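Local coordinates for cortical-lytic enzyme (Bacillus cereus, PDB 4S3J), which hydrolyses partially degraded spore-cortex peptidoglycan as an N-acetylglucosaminidase during germination, recognising muramic acid delta-lactam residues, at residues A[194-199]-A[231-236]; A[173-178]-A[184-189]; A[202-207]-A[238-243]; A[212-217]-A[276-281]; A[139-142]-A[148-151]. All blocks are in the same frame, centred on the assembly; numbering follows the deposited sequence.

All five contacts lie on the same side of the chain's centre, within the glycoside hydrolase family 18 TIM barrel, their centres 11 to 19 Å apart. Along the chain contact 5 closes first, between strand 135-143 and strand 149-150, and contact 2 follows, between strand 168-177 and helix 183-191. Contacts 1, 3 and 4 then alternate: the first two both join helix 193-210 to helix 227-240, and contact 4 spans the barrel interior between strands 214-218 and 278-281. Strands 135-143, 168-177 and 214-218 are successive neighbours in the barrel wall. The set therefore runs from interior through wall to helical layer, and Asn175 of contact 2 comes nearest the probable proton donor, Glu220.

Contact 1. Residues A[194-199]-A[231-236]; sequences TIQNKF and NRFLRN
Gln196 reaches from helix 193-210 to helix 227-240 and meets both Phe233 and Asn236. With CG anti to the backbone N (chi1 -175°) and the chain extended, its amide arrives at the edge of the Phe233 ring, CD lying 3.5 Å from CD1 of Phe233. Deeper in, two buried phenylalanines pack: CE2 of Phe199 is 3.8 Å from CZ of Phe233, the rings nearly parallel but slid so far apart that they barely overlap. These are neighbouring outer helices of the TIM barrel; the axes of the two short segments come within 11.5 Å at an angle of 40°, a separation that long or aromatic side chains are suited to span. Phe233 also meets Phe217 of the barrel wall edge-to-face. On the outer side Gln196 and Asn236, both partly exposed, are joined by a single bond: Asn236 ND2 donates to Gln196 OE1 over 2.9 Å, nearly in line with the acceptor's C=O bond. Gln196 NE2 is bonded to the carbonyl of Ile189, and with both ends held the amide's rotation is fixed.

Contact 2. Residues A[173-178]-A[184-189]; sequences ITNIEN and DLTSVI
Leu185 turns CG away from its backbone N (chi1 174°), which carries CD2 onto the backbone of the strand, 3.6 Å from CA of Asn175. Asn175 itself holds CG between its backbone N and carbonyl carbon (chi1 61°), a tight rotamer that directs the amide toward Thr186; ND2 lies 3.6 Å from the methyl CG2 of Thr186. That ND2 is bonded to the carbonyls of Glu220 and Ser182; towards it Thr186 offers CG2 in van der Waals contact, while Thr186 OG1 is bonded to the carbonyl of Ala183. Further along, the aliphatic part of Glu177 crosses Leu185, with CG 3.6 Å from CD2, while CD of the same glutamate lies 3.8 Å from the leucine CB. Glutamate suits this edge because its methylenes can cover a leucine while the carboxylate stays polar: OE2 forms a salt bridge with Arg145 and OE1 is bonded to Ser182. Leucine suits the buried centre, its CD2 methyl lying against both the strand backbone and Glu177 CG. The arrangement sits at the C-terminal end of strand 168-177 of the family 18 TIM barrel, where the strand is interrupted at Asn175, which probably helps to position the backbone at Glu220, the likely proton donor of the active site.

Contact 3. Residues A[202-207]-A[238-243]; sequences NILQTA and KIRLPS
Apolar packing dominates, and Leu204 is its centre. CD2 of this leucine meets CD2 of Leu241 at 3.4 Å, methyl against methyl and tighter than usual van der Waals contact. The same CD2 has Pro242 CD at 4.3 Å, a looser touch at the exposed proline. In Leu241 CG lies anti to the carbonyl carbon (chi1 -68°), which brings the end of the side chain nearer to Leu204 than the direction of its CB would suggest. Leu241 is the first residue to leave helical geometry after helix 227-240, so the contact joins the middle of one outer helix of the TIM barrel to the point where the next gives way to the loop leading into strand 246-251. Leu241 also packs inward on Ile215 and Leu247, which suits a branched apolar residue at this turn. The polar neighbour is Arg240, whose chain bends at chi3 (63°) and crosses Leu204 at about a right angle. Its NH2 stands 4.2 Å from Leu204 CD1 and is hydrogen-bonded to OG1 of Thr201, three residues before Leu204 on the same helix.

Contact 4. Residues A[212-217]-A[276-281]; sequences MRDIHF and VDFVVI
Phe278 meets Asp214 across the strand that lies between theirs. The phenylalanine CG sits between the backbone N and the carbonyl carbon (chi1 66°), which brings the far end of the ring to the carboxylate: CE2 is 3.5 Å from Asp214 OD1 and CZ is 3.6 Å from Asp214 OD2. Carboxylate and ring come from opposite directions, with planes only 16° apart. Both oxygens are satisfied by hydroxyls, OD1 by Thr246 and OD2 by Ser248, which makes a buried aspartate tolerable here. Two residues on, Val280 reaches His216, and its CG2 lies 4.0 Å from CE1 of the imidazole. The side chains cross at about a right angle, and the small branched valine puts a methyl against CE1, the carbon between the two ring nitrogens. The polar needs of those nitrogens are met by Ser248 at ND1 and Thr250 at NE2, so the ring's rotation is fixed from both. Strand 246-251 stands between strands 214-218 and 278-281 and supplies these hydroxyls, with CA atoms of His216 and Val279 8.9 Å apart. Side chains meeting over an intervening strand in this way form the interior of a TIM barrel.

Contact 5. Residues A[139-142]-A[148-151]; sequences FSFE and TLKE
The carbonyl oxygen of Lys150 is gripped by two donors, the backbone N of Glu142 at 3.2 Å and a water at 2.9 Å. It accepts the amide in its carbonyl plane, on a lone pair, and the water also donates to Ser140 O, extending the link beyond the paired residues. This is a beta hairpin, in which barrel strand 135-143 turns back into the short strand 149-150. Glu142 and Lys150 form its antiparallel hydrogen-bonded pair, and the return bond, Lys150 N to Glu142 O, is short at 2.9 Å and nearly straight at 174°. Their side chains run alongside each other on the same face, but Glu142 OE1 and Lys150 NZ remain beyond salt-bridge distance. A long lysine suits this solvent-exposed position, its methylenes packing beside Glu142, which also touches Thr174 and Ile176. Phe141 serves the other side, where a large ring is fitting: its CD2 meets Leu149 CD1, and Thr206 and Met212 add further cover. Glu151 lies beside the ring and points the same way, its carboxylate bonded through OE1 to Tyr210. With CG anti to the carbonyl carbon (chi1 -63°), its methylene carbon CG rests 3.4 Å from CE2 of Phe141.

Contact 1. Residues A[194-199]-A[231-236]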
# COMPACT_ATOMS: atom_id res chain seq x y z
N THR A 194 -24.34 -21.33 18.13
CA THR A 194 -24.35 -20.68 19.44
C THR A 194 -23.12 -19.80 19.66
O THR A 194 -23.25 -18.65 20.09
CB THR A 194 -24.44 -21.72 20.55
OG1 THR A 194 -25.66 -22.46 20.39
CG2 THR A 194 -24.42 -21.05 21.93
N ILE A 195 -21.94 -20.34 19.36
CA ILE A 195 -20.70 -19.56 19.48
C ILE A 195 -20.70 -18.40 18.49
O ILE A 195 -20.33 -17.29 18.85
CB ILE A 195 -19.48 -20.46 19.24
CG1 ILE A 195 -19.34 -21.45 20.40
CG2 ILE A 195 -18.20 -19.64 19.11
CD1 ILE A 195 -18.34 -22.53 20.17
N GLN A 196 -21.13 -18.65 17.25
CA GLN A 196 -21.12 -17.60 16.24
C GLN A 196 -22.04 -16.45 16.64
O GLN A 196 -21.73 -15.29 16.42
CB GLN A 196 -21.51 -18.16 14.86
CG GLN A 196 -21.40 -17.14 13.75
CD GLN A 196 -21.77 -17.71 12.40
OE1 GLN A 196 -22.71 -17.23 11.76
NE2 GLN A 196 -21.02 -18.69 11.94
N ASN A 197 -23.18 -16.77 17.25
CA ASN A 197 -24.11 -15.73 17.66
C ASN A 197 -23.51 -14.84 18.75
O ASN A 197 -23.62 -13.61 18.71
CB ASN A 197 -25.42 -16.35 18.16
CG ASN A 197 -26.41 -15.31 18.65
OD1 ASN A 197 -26.85 -14.45 17.90
ND2 ASN A 197 -26.74 -15.38 19.94
N LYS A 198 -22.83 -15.48 19.70
CA LYS A 198 -22.13 -14.77 20.77
C LYS A 198 -21.00 -13.93 20.20
O LYS A 198 -20.78 -12.79 20.61
CB LYS A 198 -21.56 -15.76 21.78
CG LYS A 198 -20.74 -15.12 22.90
CD LYS A 198 -20.36 -16.13 23.98
CE LYS A 198 -19.37 -15.52 24.98
NZ LYS A 198 -18.60 -16.55 25.76
N PHE A 199 -20.29 -14.51 19.24
CA PHE A 199 -19.18 -13.84 18.55
C PHE A 199 -19.64 -12.55 17.90
O PHE A 199 -19.02 -11.48 18.10
CB PHE A 199 -18.58 -14.82 17.52
CG PHE A 199 -17.29 -14.35 16.86
CD1 PHE A 199 -16.21 -13.91 17.62
CD2 PHE A 199 -17.15 -14.42 15.50
CE1 PHE A 199 -15.03 -13.52 17.02
CE2 PHE A 199 -15.96 -14.03 14.88
CZ PHE A 199 -14.90 -13.59 15.66
N ASN A 231 -18.98 -17.60 3.78
CA ASN A 231 -19.97 -16.76 3.10
C ASN A 231 -21.20 -16.53 3.96
O ASN A 231 -21.66 -15.40 4.10
CB ASN A 231 -20.39 -17.35 1.75
CG ASN A 231 -19.26 -17.42 0.76
OD1 ASN A 231 -18.29 -16.67 0.86
ND2 ASN A 231 -19.37 -18.33 -0.22
N ARG A 232 -21.72 -17.60 4.58
CA ARG A 232 -22.90 -17.46 5.44
C ARG A 232 -22.60 -16.61 6.66
O ARG A 232 -23.44 -15.81 7.08
CB ARG A 232 -23.42 -18.82 5.91
CG ARG A 232 -24.01 -19.70 4.84
CD ARG A 232 -24.85 -20.78 5.49
NE ARG A 232 -24.04 -21.66 6.34
CZ ARG A 232 -23.40 -22.74 5.91
NH1 ARG A 232 -23.49 -23.11 4.64
NH2 ARG A 232 -22.68 -23.47 6.76
N PHE A 233 -21.43 -16.78 7.25
CA PHE A 233 -21.05 -15.94 8.37
C PHE A 233 -21.04 -14.47 7.95
O PHE A 233 -21.57 -13.61 8.67
CB PHE A 233 -19.67 -16.34 8.92
CG PHE A 233 -19.10 -15.37 9.90
CD1 PHE A 233 -19.67 -15.21 11.15
CD2 PHE A 233 -17.97 -14.63 9.59
CE1 PHE A 233 -19.14 -14.32 12.07
CE2 PHE A 233 -17.43 -13.74 10.50
CZ PHE A 233 -18.02 -13.58 11.74
N LEU A 234 -20.45 -14.16 6.80
CA LEU A 234 -20.39 -12.78 6.36
C LEU A 234 -21.79 -12.23 6.13
O LEU A 234 -22.07 -11.09 6.51
CB LEU A 234 -19.53 -12.65 5.11
CG LEU A 234 -18.03 -12.92 5.33
CD1 LEU A 234 -17.36 -12.99 3.98
CD2 LEU A 234 -17.37 -11.85 6.22
N ARG A 235 -22.70 -13.04 5.57
CA ARG A 235 -24.07 -12.59 5.41
C ARG A 235 -24.70 -12.33 6.77
O ARG A 235 -25.40 -11.34 6.95
CB ARG A 235 -24.94 -13.59 4.63
CG ARG A 235 -24.43 -13.92 3.24
CD ARG A 235 -25.34 -14.89 2.47
NE ARG A 235 -24.70 -15.26 1.21
CZ ARG A 235 -24.17 -16.45 0.93
NH1 ARG A 235 -24.23 -17.44 1.81
NH2 ARG A 235 -23.59 -16.65 -0.25
N ASN A 236 -24.43 -13.20 7.74
CA ASN A 236 -25.02 -13.03 9.07
C ASN A 236 -24.56 -11.74 9.74
O ASN A 236 -25.35 -11.04 10.37
CB ASN A 236 -24.70 -14.21 9.97
CG ASN A 236 -25.44 -15.48 9.57
OD1 ASN A 236 -26.43 -15.45 8.83
ND2 ASN A 236 -24.95 -16.62 10.05

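Contact 2. Residues A[173-178]-A[184-189]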
# COMPACT_ATOMS: atom_id res chain seq x y z
N ILE A 173 -10.34 -8.19 12.73
CA ILE A 173 -10.49 -9.47 13.42
C ILE A 173 -9.80 -10.58 12.64
O ILE A 173 -10.09 -10.79 11.46
CB ILE A 173 -11.99 -9.81 13.61
CG1 ILE A 173 -12.66 -8.73 14.45
CG2 ILE A 173 -12.16 -11.15 14.30
CD1 ILE A 173 -14.15 -8.66 14.27
N THR A 174 -8.91 -11.31 13.31
CA THR A 174 -8.17 -12.40 12.68
C THR A 174 -8.47 -13.74 13.32
O THR A 174 -8.87 -13.82 14.49
CB THR A 174 -6.63 -12.19 12.77
OG1 THR A 174 -6.24 -11.96 14.13
CG2 THR A 174 -6.20 -11.00 11.94
N ASN A 175 -8.24 -14.81 12.55
CA ASN A 175 -8.32 -16.16 13.11
C ASN A 175 -6.92 -16.69 13.45
O ASN A 175 -6.50 -17.75 12.98
CB ASN A 175 -9.02 -17.11 12.15
CG ASN A 175 -8.30 -17.25 10.83
OD1 ASN A 175 -7.76 -16.26 10.30
ND2 ASN A 175 -8.30 -18.46 10.28
N ILE A 176 -6.19 -15.91 14.25
CA ILE A 176 -4.86 -16.28 14.71
C ILE A 176 -4.91 -16.94 16.08
O ILE A 176 -5.58 -16.45 17.00
CB ILE A 176 -3.96 -15.06 14.77
CG1 ILE A 176 -3.70 -14.55 13.36
CG2 ILE A 176 -2.63 -15.41 15.45
CD1 ILE A 176 -3.01 -13.19 13.28
N GLU A 177 -4.21 -18.08 16.19
CA GLU A 177 -4.00 -18.76 17.46
C GLU A 177 -2.52 -19.00 17.61
O GLU A 177 -1.90 -19.55 16.70
CB GLU A 177 -4.74 -20.12 17.50
CG GLU A 177 -6.23 -20.02 17.61
CD GLU A 177 -6.91 -21.37 17.89
OE1 GLU A 177 -6.66 -22.36 17.16
OE2 GLU A 177 -7.68 -21.43 18.87
N ASN A 178 -1.95 -18.60 18.75
CA ASN A 178 -0.53 -18.78 19.02
C ASN A 178 0.34 -18.29 17.85
O ASN A 178 1.30 -18.96 17.46
CB ASN A 178 -0.25 -20.24 19.33
CG ASN A 178 -1.05 -20.74 20.54
OD1 ASN A 178 -1.69 -21.79 20.48
ND2 ASN A 178 -1.02 -19.98 21.63
N ASP A 184 -8.57 -24.51 12.29
CA ASP A 184 -9.38 -25.13 13.34
C ASP A 184 -10.24 -24.10 14.06
O ASP A 184 -11.40 -24.37 14.40
CB ASP A 184 -8.49 -25.86 14.36
CG ASP A 184 -7.82 -27.08 13.79
OD1 ASP A 184 -8.31 -27.59 12.76
OD2 ASP A 184 -6.82 -27.54 14.38
N LEU A 185 -9.69 -22.91 14.27
CA LEU A 185 -10.44 -21.83 14.90
C LEU A 185 -11.66 -21.40 14.06
O LEU A 185 -12.76 -21.29 14.59
CB LEU A 185 -9.52 -20.63 15.16
CG LEU A 185 -10.11 -19.33 15.68
CD1 LEU A 185 -10.92 -19.51 16.96
CD2 LEU A 185 -8.96 -18.32 15.89
N THR A 186 -11.47 -21.16 12.77
CA THR A 186 -12.61 -20.78 11.93
C THR A 186 -13.61 -21.93 11.79
O THR A 186 -14.79 -21.68 11.62
CB THR A 186 -12.18 -20.26 10.52
OG1 THR A 186 -10.98 -20.91 10.10
CG2 THR A 186 -11.91 -18.77 10.57
N SER A 187 -13.18 -23.19 11.87
CA SER A 187 -14.15 -24.27 11.78
C SER A 187 -15.12 -24.21 12.96
O SER A 187 -16.32 -24.45 12.80
CB SER A 187 -13.46 -25.63 11.72
OG SER A 187 -12.88 -25.81 10.43
N VAL A 188 -14.61 -23.90 14.15
CA VAL A 188 -15.50 -23.77 15.30
C VAL A 188 -16.48 -22.61 15.09
O VAL A 188 -17.68 -22.79 15.17
CB VAL A 188 -14.72 -23.56 16.62
CG1 VAL A 188 -15.69 -23.32 17.77
CG2 VAL A 188 -13.85 -24.77 16.92
N ILE A 189 -15.94 -21.43 14.81
CA ILE A 189 -16.75 -20.22 14.67
C ILE A 189 -17.73 -20.27 13.50
O ILE A 189 -18.85 -19.79 13.61
CB ILE A 189 -15.86 -18.97 14.55
CG1 ILE A 189 -15.17 -18.74 15.90
CG2 ILE A 189 -16.68 -17.74 14.18
CD1 ILE A 189 -14.14 -17.65 15.89

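Contact 3. Residues A[202-207]-A[238-243]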
# COMPACT_ATOMS: atom_id res chain seq x y z
N ASN A 202 -20.47 -9.92 20.43
CA ASN A 202 -19.27 -9.31 21.03
C ASN A 202 -18.56 -8.35 20.08
O ASN A 202 -18.00 -7.33 20.50
CB ASN A 202 -18.28 -10.38 21.50
CG ASN A 202 -18.74 -11.07 22.77
OD1 ASN A 202 -19.38 -10.45 23.62
ND2 ASN A 202 -18.41 -12.35 22.90
N ILE A 203 -18.55 -8.71 18.80
CA ILE A 203 -17.97 -7.86 17.75
C ILE A 203 -18.70 -6.52 17.69
O ILE A 203 -18.06 -5.47 17.60
CB ILE A 203 -18.03 -8.56 16.38
CG1 ILE A 203 -17.04 -9.73 16.35
CG2 ILE A 203 -17.73 -7.57 15.23
CD1 ILE A 203 -17.26 -10.68 15.20
N LEU A 204 -20.03 -6.55 17.71
CA LEU A 204 -20.80 -5.31 17.63
C LEU A 204 -20.58 -4.43 18.87
O LEU A 204 -20.46 -3.21 18.74
CB LEU A 204 -22.28 -5.60 17.48
CG LEU A 204 -22.70 -6.37 16.24
CD1 LEU A 204 -24.18 -6.75 16.31
CD2 LEU A 204 -22.43 -5.57 15.01
N GLN A 205 -20.53 -5.04 20.05
CA GLN A 205 -20.29 -4.28 21.27
C GLN A 205 -18.88 -3.67 21.27
O GLN A 205 -18.70 -2.54 21.69
CB GLN A 205 -20.46 -5.15 22.51
CG GLN A 205 -21.90 -5.42 22.88
CD GLN A 205 -22.04 -6.46 23.96
OE1 GLN A 205 -21.04 -7.01 24.45
NE2 GLN A 205 -23.28 -6.75 24.34
N THR A 206 -17.90 -4.42 20.78
CA THR A 206 -16.53 -3.90 20.67
C THR A 206 -16.45 -2.73 19.68
O THR A 206 -15.87 -1.69 19.99
CB THR A 206 -15.54 -5.03 20.26
OG1 THR A 206 -15.54 -6.06 21.26
CG2 THR A 206 -14.12 -4.49 20.11
N ALA A 207 -17.06 -2.89 18.51
CA ALA A 207 -17.07 -1.83 17.50
C ALA A 207 -17.71 -0.56 18.03
O ALA A 207 -17.18 0.54 17.87
CB ALA A 207 -17.79 -2.29 16.25
N LYS A 238 -23.33 -9.02 8.11
CA LYS A 238 -23.82 -7.91 7.28
C LYS A 238 -25.26 -7.56 7.65
O LYS A 238 -25.61 -6.39 7.80
CB LYS A 238 -23.73 -8.26 5.80
CG LYS A 238 -24.23 -7.14 4.88
CD LYS A 238 -23.41 -5.90 5.02
CE LYS A 238 -23.89 -4.84 4.06
NZ LYS A 238 -23.29 -3.54 4.43
N ILE A 239 -26.09 -8.58 7.81
CA ILE A 239 -27.48 -8.32 8.10
C ILE A 239 -27.64 -7.66 9.47
O ILE A 239 -28.51 -6.81 9.63
CB ILE A 239 -28.32 -9.62 8.04
CG1 ILE A 239 -28.39 -10.14 6.60
CG2 ILE A 239 -29.73 -9.39 8.59
CD1 ILE A 239 -28.83 -11.60 6.49
N ARG A 240 -26.76 -7.96 10.42
CA ARG A 240 -26.91 -7.40 11.76
C ARG A 240 -26.17 -6.11 12.03
O ARG A 240 -26.37 -5.52 13.09
CB ARG A 240 -26.45 -8.43 12.81
CG ARG A 240 -27.42 -9.59 13.00
CD ARG A 240 -26.88 -10.64 13.98
NE ARG A 240 -26.69 -10.11 15.33
CZ ARG A 240 -26.21 -10.82 16.35
NH1 ARG A 240 -25.89 -12.09 16.19
NH2 ARG A 240 -26.07 -10.25 17.54
N LEU A 241 -25.35 -5.64 11.09
CA LEU A 241 -24.65 -4.37 11.32
C LEU A 241 -25.64 -3.22 11.21
O LEU A 241 -26.31 -3.11 10.20
CB LEU A 241 -23.50 -4.17 10.33
CG LEU A 241 -22.29 -5.10 10.44
CD1 LEU A 241 -21.34 -4.85 9.30
CD2 LEU A 241 -21.60 -4.86 11.75
N PRO A 242 -25.69 -2.34 12.22
CA PRO A 242 -26.56 -1.16 12.16
C PRO A 242 -26.14 -0.11 11.13
O PRO A 242 -25.04 -0.15 10.55
CB PRO A 242 -26.49 -0.59 13.58
CG PRO A 242 -25.28 -1.17 14.18
CD PRO A 242 -25.07 -2.49 13.55
N SER A 243 -27.05 0.83 10.89
CA SER A 243 -26.78 1.94 9.99
C SER A 243 -25.52 2.69 10.41
O SER A 243 -25.26 2.92 11.60
CB SER A 243 -27.98 2.89 9.95
OG SER A 243 -28.21 3.50 11.21

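Contact 4. Residues A[212-217]-A[276-281]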
# COMPACT_ATOMS: atom_id res chain seq x y z
N MET A 212 -15.47 2.02 15.98
CA MET A 212 -14.96 1.32 14.82
C MET A 212 -16.09 1.01 13.84
O MET A 212 -16.75 -0.02 13.96
CB MET A 212 -14.22 0.06 15.24
CG MET A 212 -12.86 0.34 15.87
SD MET A 212 -12.29 -1.10 16.79
CE MET A 212 -10.64 -0.59 17.24
N ARG A 213 -16.33 1.92 12.90
CA ARG A 213 -17.51 1.80 12.05
C ARG A 213 -17.35 0.86 10.86
O ARG A 213 -18.30 0.61 10.14
CB ARG A 213 -17.95 3.20 11.58
CG ARG A 213 -18.49 4.08 12.71
CD ARG A 213 -18.98 5.43 12.21
NE ARG A 213 -17.90 6.39 12.00
CZ ARG A 213 -18.04 7.52 11.31
NH1 ARG A 213 -19.19 7.82 10.73
NH2 ARG A 213 -17.02 8.34 11.18
N ASP A 214 -16.15 0.32 10.65
CA ASP A 214 -15.97 -0.77 9.69
C ASP A 214 -15.45 -2.00 10.41
O ASP A 214 -14.45 -1.92 11.13
CB ASP A 214 -14.99 -0.39 8.57
CG ASP A 214 -14.79 -1.53 7.56
OD1 ASP A 214 -15.69 -1.76 6.72
OD2 ASP A 214 -13.74 -2.20 7.59
N ILE A 215 -16.13 -3.12 10.21
CA ILE A 215 -15.72 -4.41 10.75
C ILE A 215 -15.02 -5.19 9.66
O ILE A 215 -15.60 -5.44 8.59
CB ILE A 215 -16.94 -5.22 11.28
CG1 ILE A 215 -17.58 -4.54 12.50
CG2 ILE A 215 -16.49 -6.60 11.77
CD1 ILE A 215 -18.26 -3.27 12.27
N HIS A 216 -13.77 -5.54 9.92
CA HIS A 216 -12.91 -6.15 8.92
C HIS A 216 -12.43 -7.55 9.32
O HIS A 216 -11.72 -7.69 10.31
CB HIS A 216 -11.68 -5.29 8.66
CG HIS A 216 -10.82 -5.82 7.56
ND1 HIS A 216 -10.99 -5.44 6.25
CD2 HIS A 216 -9.81 -6.73 7.56
CE1 HIS A 216 -10.11 -6.08 5.49
NE2 HIS A 216 -9.40 -6.87 6.26
N PHE A 217 -12.78 -8.56 8.53
CA PHE A 217 -12.31 -9.91 8.76
C PHE A 217 -11.11 -10.26 7.90
O PHE A 217 -11.15 -10.19 6.65
CB PHE A 217 -13.43 -10.92 8.54
CG PHE A 217 -14.55 -10.77 9.50
CD1 PHE A 217 -14.44 -11.29 10.78
CD2 PHE A 217 -15.71 -10.11 9.14
CE1 PHE A 217 -15.45 -11.14 11.68
CE2 PHE A 217 -16.75 -9.96 10.05
CZ PHE A 217 -16.61 -10.48 11.32
N VAL A 276 -20.01 -7.81 1.02
CA VAL A 276 -19.27 -6.79 1.76
C VAL A 276 -19.27 -5.40 1.10
O VAL A 276 -19.63 -5.24 -0.07
CB VAL A 276 -17.80 -7.24 1.98
CG1 VAL A 276 -17.73 -8.64 2.59
CG2 VAL A 276 -17.03 -7.19 0.67
N ASP A 277 -18.89 -4.39 1.87
CA ASP A 277 -18.76 -3.03 1.36
C ASP A 277 -17.47 -2.84 0.58
O ASP A 277 -17.46 -2.15 -0.44
CB ASP A 277 -18.85 -2.03 2.51
CG ASP A 277 -20.25 -1.97 3.11
OD1 ASP A 277 -21.11 -1.32 2.49
OD2 ASP A 277 -20.50 -2.62 4.15
N PHE A 278 -16.38 -3.43 1.05
CA PHE A 278 -15.15 -3.45 0.28
C PHE A 278 -14.25 -4.61 0.69
O PHE A 278 -14.45 -5.23 1.74
CB PHE A 278 -14.40 -2.12 0.40
CG PHE A 278 -13.86 -1.80 1.77
CD1 PHE A 278 -12.61 -2.25 2.17
CD2 PHE A 278 -14.57 -0.98 2.63
CE1 PHE A 278 -12.09 -1.91 3.43
CE2 PHE A 278 -14.07 -0.63 3.86
CZ PHE A 278 -12.82 -1.10 4.27
N VAL A 279 -13.32 -4.93 -0.20
CA VAL A 279 -12.29 -5.95 0.04
C VAL A 279 -10.92 -5.32 -0.06
O VAL A 279 -10.72 -4.34 -0.79
CB VAL A 279 -12.37 -7.13 -0.96
CG1 VAL A 279 -13.71 -7.87 -0.85
CG2 VAL A 279 -12.15 -6.66 -2.39
N VAL A 280 -10.00 -5.89 0.70
CA VAL A 280 -8.57 -5.58 0.61
C VAL A 280 -7.86 -6.79 0.02
O VAL A 280 -7.82 -7.85 0.64
CB VAL A 280 -7.96 -5.21 1.99
CG1 VAL A 280 -6.46 -5.05 1.88
CG2 VAL A 280 -8.58 -3.93 2.52
N ILE A 281 -7.35 -6.64 -1.20
CA ILE A 281 -6.68 -7.75 -1.89
C ILE A 281 -5.19 -7.62 -1.67
O ILE A 281 -4.62 -6.56 -1.91
CB ILE A 281 -7.00 -7.79 -3.40
CG1 ILE A 281 -8.52 -7.72 -3.63
CG2 ILE A 281 -6.39 -9.05 -4.03
CD1 ILE A 281 -8.95 -7.85 -5.07

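Contact 5. Residues A[139-142]-A[148-151]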
# COMPACT_ATOMS: atom_id res chain seq x y z
N PHE A 139 -3.97 -3.88 13.65
CA PHE A 139 -3.85 -5.32 13.49
C PHE A 139 -3.33 -5.94 14.78
O PHE A 139 -2.17 -5.65 15.14
CB PHE A 139 -2.89 -5.63 12.33
CG PHE A 139 -2.91 -7.07 11.88
CD1 PHE A 139 -2.19 -8.03 12.56
CD2 PHE A 139 -3.61 -7.44 10.74
CE1 PHE A 139 -2.21 -9.36 12.13
CE2 PHE A 139 -3.61 -8.76 10.32
CZ PHE A 139 -2.91 -9.71 11.01
N SER A 140 -4.09 -6.77 15.51
CA SER A 140 -5.49 -7.16 15.25
C SER A 140 -6.16 -7.61 16.56
O SER A 140 -5.50 -7.77 17.57
CB SER A 140 -5.57 -8.32 14.25
OG SER A 140 -5.16 -9.53 14.87
N PHE A 141 -7.47 -7.78 16.51
CA PHE A 141 -8.23 -8.51 17.53
C PHE A 141 -8.25 -9.97 17.11
O PHE A 141 -8.68 -10.27 15.99
CB PHE A 141 -9.65 -8.00 17.63
CG PHE A 141 -9.80 -6.64 18.25
CD1 PHE A 141 -9.35 -5.51 17.58
CD2 PHE A 141 -10.42 -6.49 19.48
CE1 PHE A 141 -9.50 -4.26 18.14
CE2 PHE A 141 -10.57 -5.22 20.05
CZ PHE A 141 -10.11 -4.11 19.37
N GLU A 142 -7.82 -10.88 17.98
CA GLU A 142 -7.79 -12.30 17.64
C GLU A 142 -9.06 -12.98 18.14
O GLU A 142 -9.40 -12.86 19.31
CB GLU A 142 -6.54 -12.96 18.23
CG GLU A 142 -5.26 -12.30 17.67
CD GLU A 142 -3.95 -12.88 18.16
OE1 GLU A 142 -3.95 -13.73 19.08
OE2 GLU A 142 -2.90 -12.47 17.62
N THR A 148 -15.21 -14.82 21.97
CA THR A 148 -14.75 -13.53 22.46
C THR A 148 -13.53 -13.12 21.62
O THR A 148 -13.07 -13.88 20.77
CB THR A 148 -14.37 -13.57 23.97
OG1 THR A 148 -13.22 -14.41 24.18
CG2 THR A 148 -15.55 -14.05 24.81
N LEU A 149 -13.05 -11.90 21.86
CA LEU A 149 -11.91 -11.33 21.15
C LEU A 149 -10.78 -11.02 22.13
O LEU A 149 -11.02 -10.53 23.23
CB LEU A 149 -12.31 -10.05 20.43
CG LEU A 149 -13.39 -10.11 19.32
CD1 LEU A 149 -13.85 -8.70 18.91
CD2 LEU A 149 -12.88 -10.85 18.10
N LYS A 150 -9.54 -11.26 21.70
CA LYS A 150 -8.36 -10.76 22.38
C LYS A 150 -8.04 -9.36 21.88
O LYS A 150 -7.72 -9.20 20.70
CB LYS A 150 -7.16 -11.66 22.13
CG LYS A 150 -5.92 -11.27 22.92
CD LYS A 150 -4.72 -12.09 22.55
CE LYS A 150 -3.47 -11.56 23.25
NZ LYS A 150 -2.26 -12.33 22.90
N GLU A 151 -8.16 -8.37 22.75
CA GLU A 151 -7.91 -6.98 22.35
C GLU A 151 -6.42 -6.69 22.35
O GLU A 151 -5.71 -7.05 23.30
CB GLU A 151 -8.60 -6.00 23.30
CG GLU A 151 -10.10 -6.09 23.34
CD GLU A 151 -10.75 -4.84 23.91
OE1 GLU A 151 -10.03 -3.84 24.14
OE2 GLU A 151 -11.97 -4.86 24.13
O HOH W 1 -4.99 -9.36 19.87